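Local structure of kunitz-type conkunitzin-S1 (Conus striatus, 6Q6C) at residues N45-T50 with Q54-Y59; R22-S27 with L33-T38. The protein blocks voltage-activated potassium channels of the Shaker family, as a venom toxin built on a Kunitz-type domain. The protein carries 1 engineered substitution. All coordinates share one frame; numbering follows the deposited sequence.

Contact 1 (N45-T50 with Q54-Y59); sequences NNFRRT and QDTCLY. Engineered in segment 54-59: D55 (natural residue Arg). With NO3 (nitrate ion), chain D; NO3 (nitrate ion), chain F; PO4 (phosphate ion), chain C.
T50 and Q54 join the two segments through the backbone, the first helical turn bringing Q54 N to 2.8 Å from T50 O in a nearly straight bond (165° at the hydrogen), while the irregular segment 45-49 leads up to R49, the N-cap residue of helix 50-58. Beside that bond the T50 methyl CG2 lies 3.8 Å from CD of Q54; the glutamine chain, extended beyond CG, lays its methylenes along T50 O. F47 reaches the next turn. With CG anti to its carbonyl carbon (chi1 -56°), the flat phenyl presents CE2 to T56 OG1 at 3.7 Å and CZ to C57 SG at 4.1 Å, the sulfur standing obliquely, 63° off the ring normal. T56 suits this place because its methyl and CB pack against CE2 and CZ while its hydroxyl bonds back to D52 O. Away from the helix, R48 NE donates to O3 of one nitrate at 2.8 Å and NH2 to a phosphate, and R48 N and R49 N both hold a second nitrate. The chemistry is therefore divided: apolar and sulfur-aromatic contacts seat F47 beside the C7-C57 disulfide, whereas the arginine side gathers anions probably taken from the crystallisation liquor.

Contact 2 (R22-S27 with L33-T38); sequences RIYYNS and LRFDYT. With NO3 (nitrate ion), chain E.
Y24 and F35 meet at the tightly packed heart of this antiparallel ladder in an offset edge-to-face pair, the tyrosine edge toward the phenylalanine face, planes at 89° and Y24 CD1 3.7 Å from F35 CD1. Both rings leave the backbone with CG between N and the carbonyl carbon (chi1 78° in each), which leans each across toward the partner strand; F35 CE1 thus comes within 3.5 Å of R22 CB. Flat aromatics suit this place, since they can lie over the strand pair. Y24 also lays CE1 on L33 CB at 3.7 Å, and N26 ND2 donates to its hydroxyl at 3.0 Å. In the backbone, R22 pairs with F35 and Y24 with L33 through two reciprocal hydrogen bonds each. On the other face apolar I23 packs against T50 and C53 of helix 50-58, whereas exposed R34, modelled in two conformers, touches I23 only lightly. Toward Y37 the contact narrows to R22 CG against Y37 CB at 3.7 Å, the R22 guanidinium forming a salt bridge with E20. Such a twisted two-stranded hairpin, the N-to-C directions of the two short segments 125° apart, is the central element of the Kunitz (BPTI) fold.

In the fold
The two contacts follow each other along the chain and touch where segment 45-50 lies against strand 20-26, their centres about 9 Å apart. Contact 2 lies nearer the middle of the molecule, about 4 Å from its centre against 7 Å, and buries roughly twice the surface, although both are surface contacts in a very small domain. Its bonding is a backbone ladder with aromatic packing; contact 1 relies on one helical bond and scattered side-chain touches. Segment 45-50 bridges them: N45 OD1 accepts from Y25 N, F47 N bonds to I23 O, and N46 packs on R22. On the helix side, C57 packs on Y25, so sheet and disulfide-linked C-terminal helix join as in other Kunitz domains.

Contact 1 (N45-T50 with Q54-Y59)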
loop_
_atom_site.group_PDB
_atom_site.type_symbol
_atom_site.label_atom_id
_atom_site.label_comp_id
_atom_site.label_asym_id
_atom_site.label_seq_id
_atom_site.Cartn_x
_atom_site.Cartn_y
_atom_site.Cartn_z
ATOM N N ASN A 45 2.587 -3.025 2.779
ATOM C CA ASN A 45 1.723 -1.840 2.669
ATOM C C ASN A 45 1.298 -1.689 1.207
ATOM O O ASN A 45 1.785 -0.813 0.509
ATOM C CB ASN A 45 2.388 -0.608 3.233
ATOM C CG ASN A 45 1.423 0.533 3.348
ATOM O OD1 ASN A 45 0.246 0.418 3.036
ATOM N ND2 ASN A 45 1.945 1.676 3.755
ATOM N N ASN A 46 0.550 -2.665 0.731
ATOM C CA ASN A 46 0.334 -2.873 -0.719
ATOM C C ASN A 46 -0.999 -3.563 -0.859
ATOM O O ASN A 46 -1.087 -4.732 -0.474
ATOM C CB ASN A 46 1.522 -3.670 -1.250
ATOM C CG ASN A 46 1.419 -3.927 -2.737
ATOM O OD1 ASN A 46 0.332 -4.003 -3.257
ATOM N ND2 ASN A 46 2.570 -3.959 -3.403
ATOM N N PHE A 47 -2.014 -2.856 -1.357
ATOM C CA PHE A 47 -3.392 -3.383 -1.429
ATOM C C PHE A 47 -3.877 -3.227 -2.873
ATOM O O PHE A 47 -3.592 -2.253 -3.569
ATOM C CB PHE A 47 -4.364 -2.637 -0.508
ATOM C CG PHE A 47 -3.900 -2.636 0.930
ATOM C CD1 PHE A 47 -2.997 -1.698 1.400
ATOM C CD2 PHE A 47 -4.414 -3.571 1.797
ATOM C CE1 PHE A 47 -2.537 -1.779 2.702
ATOM C CE2 PHE A 47 -3.984 -3.643 3.116
ATOM C CZ PHE A 47 -3.069 -2.731 3.544
ATOM N N ARG A 48 -4.663 -4.182 -3.337
ATOM C CA ARG A 48 -5.329 -4.081 -4.636
ATOM C C ARG A 48 -6.495 -3.114 -4.589
ATOM O O ARG A 48 -6.745 -2.455 -5.676
ATOM C CB ARG A 48 -5.779 -5.424 -5.177
ATOM C CG ARG A 48 -4.597 -6.319 -5.499
ATOM C CD ARG A 48 -5.092 -7.612 -6.120
ATOM N NE ARG A 48 -4.038 -8.538 -6.443
ATOM C CZ ARG A 48 -3.325 -8.529 -7.550
ATOM N NH1 ARG A 48 -3.566 -7.596 -8.455
ATOM N NH2 ARG A 48 -2.334 -9.401 -7.706
ATOM N N ARG A 49 -7.209 -3.037 -3.491
ATOM C CA ARG A 49 -8.426 -2.219 -3.405
ATOM C C ARG A 49 -8.307 -1.212 -2.272
ATOM O O ARG A 49 -7.765 -1.537 -1.182
ATOM C CB ARG A 49 -9.599 -3.159 -3.147
ATOM C CG ARG A 49 -9.867 -4.065 -4.334
ATOM C CD ARG A 49 -11.270 -4.559 -4.268
ATOM N NE ARG A 49 -11.468 -5.254 -3.020
ATOM C CZ ARG A 49 -12.561 -5.191 -2.258
ATOM N NH1 ARG A 49 -13.570 -4.365 -2.532
ATOM N NH2 ARG A 49 -12.606 -5.931 -1.165
ATOM N N THR A 50 -8.854 -0.039 -2.505
ATOM C CA THR A 50 -8.986 0.994 -1.445
ATOM C C THR A 50 -9.753 0.406 -0.271
ATOM O O THR A 50 -9.360 0.709 0.872
ATOM C CB THR A 50 -9.620 2.262 -2.026
ATOM O OG1 THR A 50 -8.735 2.810 -3.005
ATOM C CG2 THR A 50 -9.841 3.326 -0.981
ATOM N N GLN A 54 -8.365 0.640 3.535
ATOM C CA GLN A 54 -9.123 1.402 4.570
ATOM C C GLN A 54 -9.508 0.467 5.717
ATOM O O GLN A 54 -9.348 0.832 6.910
ATOM C CB GLN A 54 -10.355 2.051 3.961
ATOM C CG GLN A 54 -9.970 3.219 3.090
ATOM C CD GLN A 54 -11.124 4.051 2.570
ATOM O OE1 GLN A 54 -10.951 5.250 2.254
ATOM N NE2 GLN A 54 -12.270 3.432 2.413
ATOM N N ASP A 55 -9.958 -0.738 5.395
ATOM C CA ASP A 55 -10.423 -1.699 6.433
ATOM C C ASP A 55 -9.235 -2.093 7.309
ATOM O O ASP A 55 -9.371 -2.304 8.503
ATOM C CB ASP A 55 -11.039 -2.874 5.704
ATOM C CG ASP A 55 -11.826 -3.837 6.569
ATOM O OD1 ASP A 55 -12.649 -3.400 7.383
ATOM O OD2 ASP A 55 -11.640 -5.018 6.363
ATOM N N THR A 56 -8.060 -2.251 6.713
ATOM C CA THR A 56 -6.851 -2.734 7.424
ATOM C C THR A 56 -6.187 -1.621 8.229
ATOM O O THR A 56 -5.712 -1.894 9.361
ATOM C CB THR A 56 -5.852 -3.345 6.446
ATOM O OG1 THR A 56 -6.482 -4.402 5.751
ATOM C CG2 THR A 56 -4.599 -3.839 7.114
ATOM N N CYS A 57 -6.091 -0.424 7.686
ATOM C CA CYS A 57 -5.207 0.627 8.207
ATOM C C CYS A 57 -5.949 1.857 8.736
ATOM O O CYS A 57 -5.431 2.454 9.607
ATOM C CB CYS A 57 -4.189 1.089 7.173
ATOM S SG CYS A 57 -3.001 -0.206 6.757
ATOM N N LEU A 58 -7.092 2.242 8.184
ATOM C CA LEU A 58 -7.708 3.521 8.553
ATOM C C LEU A 58 -8.702 3.262 9.680
ATOM O O LEU A 58 -8.719 4.005 10.629
ATOM C CB LEU A 58 -8.375 4.094 7.316
ATOM C CG LEU A 58 -8.932 5.490 7.467
ATOM C CD1 LEU A 58 -7.912 6.485 8.052
ATOM C CD2 LEU A 58 -9.464 5.952 6.123
ATOM N N TYR A 59 -9.508 2.216 9.575
ATOM C CA TYR A 59 -10.637 1.915 10.492
ATOM C C TYR A 59 -10.260 0.728 11.362
ATOM O O TYR A 59 -10.857 -0.353 11.207
ATOM C CB TYR A 59 -11.900 1.666 9.660
ATOM C CG TYR A 59 -12.269 2.860 8.831
ATOM C CD1 TYR A 59 -12.672 4.038 9.464
ATOM C CD2 TYR A 59 -12.189 2.867 7.452
ATOM C CE1 TYR A 59 -12.949 5.185 8.749
ATOM C CE2 TYR A 59 -12.490 4.001 6.717
ATOM C CZ TYR A 59 -12.924 5.157 7.365
ATOM O OH TYR A 59 -13.174 6.344 6.693
HETATM N N NO3 D . -5.962 -6.841 -1.247
HETATM O O1 NO3 D . -4.581 -6.659 -1.722
HETATM O O2 NO3 D . -6.212 -7.429 -0.036
HETATM O O3 NO3 D . -6.966 -5.536 -1.691
HETATM N N NO3 F . -2.959 -11.407 -5.348
HETATM O O1 NO3 F . -1.712 -11.417 -5.261
HETATM O O2 NO3 F . -3.644 -12.324 -6.396
HETATM O O3 NO3 F . -3.896 -10.360 -4.297
HETATM P P PO4 C . 0.398 -10.143 -10.687
HETATM O O1 PO4 C . 1.467 -9.261 -11.333
HETATM O O2 PO4 C . 0.187 -9.651 -9.254
HETATM O O3 PO4 C . 0.725 -11.590 -10.854
HETATM O O4 PO4 C . -0.960 -9.879 -11.375
#

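Contact 2 (R22-S27 with L33-T38)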
loop_
_atom_site.group_PDB
_atom_site.type_symbol
_atom_site.label_atom_id
_atom_site.label_comp_id
_atom_site.label_asym_id
_atom_site.label_seq_id
_atom_site.Cartn_x
_atom_site.Cartn_y
_atom_site.Cartn_z
ATOM N N ARG A 22 -1.759 -0.121 -7.452
ATOM C CA ARG A 22 -1.953 -0.566 -6.081
ATOM C C ARG A 22 -2.284 0.657 -5.218
ATOM O O ARG A 22 -2.176 1.796 -5.626
ATOM C CB ARG A 22 -0.711 -1.279 -5.560
ATOM C CG ARG A 22 -0.451 -2.607 -6.238
ATOM C CD ARG A 22 -1.445 -3.731 -5.944
ATOM N NE ARG A 22 -1.056 -5.019 -6.585
ATOM C CZ ARG A 22 -1.253 -5.380 -7.791
ATOM N NH1 ARG A 22 -2.029 -4.638 -8.645
ATOM N NH2 ARG A 22 -0.616 -6.526 -8.075
ATOM N N ILE A 23 -2.611 0.369 -3.996
ATOM C CA ILE A 23 -2.989 1.340 -2.942
ATOM C C ILE A 23 -2.078 1.128 -1.735
ATOM O O ILE A 23 -1.796 -0.038 -1.398
ATOM C CB ILE A 23 -4.476 1.125 -2.575
ATOM C CG1 ILE A 23 -5.429 1.199 -3.775
ATOM C CG2 ILE A 23 -4.856 2.120 -1.494
ATOM C CD1 ILE A 23 -5.444 2.502 -4.458
ATOM N N TYR A 24 -1.627 2.218 -1.134
ATOM C CA TYR A 24 -0.825 2.141 0.076
ATOM C C TYR A 24 -1.476 3.063 1.117
ATOM O O TYR A 24 -2.103 4.043 0.769
ATOM C CB TYR A 24 0.642 2.464 -0.171
ATOM C CG TYR A 24 0.958 3.937 -0.307
ATOM C CD1 TYR A 24 0.635 4.615 -1.444
ATOM C CD2 TYR A 24 1.518 4.654 0.742
ATOM C CE1 TYR A 24 0.916 5.953 -1.604
ATOM C CE2 TYR A 24 1.736 6.021 0.631
ATOM C CZ TYR A 24 1.365 6.687 -0.536
ATOM O OH TYR A 24 1.587 8.055 -0.573
ATOM N N TYR A 25 -1.241 2.725 2.379
ATOM C CA TYR A 25 -1.656 3.598 3.482
ATOM C C TYR A 25 -0.573 4.634 3.738
ATOM O O TYR A 25 0.559 4.273 4.044
ATOM C CB TYR A 25 -2.016 2.831 4.749
ATOM C CG TYR A 25 -2.522 3.741 5.842
ATOM C CD1 TYR A 25 -3.756 4.339 5.735
ATOM C CD2 TYR A 25 -1.789 3.963 6.986
ATOM C CE1 TYR A 25 -4.240 5.185 6.736
ATOM C CE2 TYR A 25 -2.267 4.776 8.008
ATOM C CZ TYR A 25 -3.521 5.338 7.913
ATOM O OH TYR A 25 -3.992 6.195 8.887
ATOM N N ASN A 26 -0.937 5.892 3.643
ATOM C CA ASN A 26 -0.047 7.022 3.960
ATOM C C ASN A 26 -0.390 7.471 5.381
ATOM O O ASN A 26 -1.360 8.161 5.593
ATOM C CB ASN A 26 -0.180 8.137 2.933
ATOM C CG ASN A 26 0.834 9.246 3.075
ATOM O OD1 ASN A 26 0.986 9.791 4.191
ATOM N ND2 ASN A 26 1.446 9.651 1.975
ATOM N N SER A 27 0.430 7.048 6.330
ATOM C CA SER A 27 0.149 7.280 7.765
ATOM C C SER A 27 0.112 8.768 8.071
ATOM O O SER A 27 -0.704 9.182 8.928
ATOM C CB SER A 27 1.062 6.507 8.692
ATOM O OG SER A 27 2.416 6.923 8.605
ATOM N N LEU A 33 -3.749 5.876 -0.639
ATOM C CA LEU A 33 -3.354 6.569 -1.843
ATOM C C LEU A 33 -2.828 5.622 -2.903
ATOM O O LEU A 33 -2.537 4.498 -2.601
ATOM C CB LEU A 33 -2.360 7.682 -1.522
ATOM C CG LEU A 33 -2.845 8.745 -0.537
ATOM C CD1 LEU A 33 -1.780 9.746 -0.198
ATOM C CD2 LEU A 33 -4.018 9.481 -1.144
ATOM N N ARG A 34 -2.739 6.110 -4.140
ATOM C CA ARG A 34 -2.393 5.268 -5.295
ATOM C C ARG A 34 -0.882 5.247 -5.503
ATOM O O ARG A 34 -0.206 6.298 -5.436
ATOM C CB ARG A 34 -3.066 5.779 -6.562
ATOM C CG ARG A 34 -4.577 5.596 -6.569
ATOM C CD ARG A 34 -5.123 6.299 -7.801
ATOM N NE ARG A 34 -5.080 7.749 -7.658
ATOM C CZ ARG A 34 -4.380 8.570 -8.426
ATOM N NH1 ARG A 34 -4.395 9.873 -8.191
ATOM N NH2 ARG A 34 -3.718 8.092 -9.462
ATOM N N PHE A 35 -0.374 4.101 -5.907
ATOM C CA PHE A 35 1.012 3.995 -6.328
ATOM C C PHE A 35 1.163 2.919 -7.405
ATOM O O PHE A 35 0.244 2.145 -7.666
ATOM C CB PHE A 35 1.993 3.796 -5.181
ATOM C CG PHE A 35 2.050 2.410 -4.640
ATOM C CD1 PHE A 35 1.024 1.870 -3.871
ATOM C CD2 PHE A 35 3.201 1.683 -4.774
ATOM C CE1 PHE A 35 1.163 0.610 -3.322
ATOM C CE2 PHE A 35 3.362 0.434 -4.193
ATOM C CZ PHE A 35 2.324 -0.109 -3.487
ATOM N N ASP A 36 2.308 3.002 -8.063
ATOM C CA ASP A 36 2.673 2.056 -9.128
ATOM C C ASP A 36 3.584 0.988 -8.540
ATOM O O ASP A 36 4.614 1.306 -7.907
ATOM C CB ASP A 36 3.422 2.730 -10.265
ATOM C CG ASP A 36 4.025 1.733 -11.257
ATOM O OD1 ASP A 36 3.297 1.136 -11.973
ATOM O OD2 ASP A 36 5.265 1.717 -11.455
ATOM N N TYR A 37 3.193 -0.271 -8.780
ATOM C CA TYR A 37 3.943 -1.424 -8.275
ATOM C C TYR A 37 4.439 -2.263 -9.441
ATOM O O TYR A 37 3.687 -2.417 -10.451
ATOM C CB TYR A 37 2.999 -2.218 -7.381
ATOM C CG TYR A 37 3.583 -3.472 -6.751
ATOM C CD1 TYR A 37 4.737 -3.397 -5.984
ATOM C CD2 TYR A 37 3.045 -4.740 -6.961
ATOM C CE1 TYR A 37 5.307 -4.527 -5.429
ATOM C CE2 TYR A 37 3.585 -5.882 -6.365
ATOM C CZ TYR A 37 4.741 -5.791 -5.617
ATOM O OH TYR A 37 5.294 -6.902 -5.044
ATOM N N THR A 38 5.650 -2.764 -9.283
ATOM C CA THR A 38 6.290 -3.542 -10.361
ATOM C C THR A 38 5.999 -5.016 -10.313
ATOM O O THR A 38 6.528 -5.751 -11.189
ATOM C CB THR A 38 7.787 -3.305 -10.386
ATOM O OG1 THR A 38 8.299 -3.878 -9.166
ATOM C CG2 THR A 38 8.162 -1.858 -10.576
HETATM N N NO3 E . 2.484 -8.551 -4.366
HETATM O O1 NO3 E . 3.923 -8.979 -4.895
HETATM O O2 NO3 E . 1.110 -8.424 -5.490
HETATM O O3 NO3 E . 2.262 -7.366 -3.358
#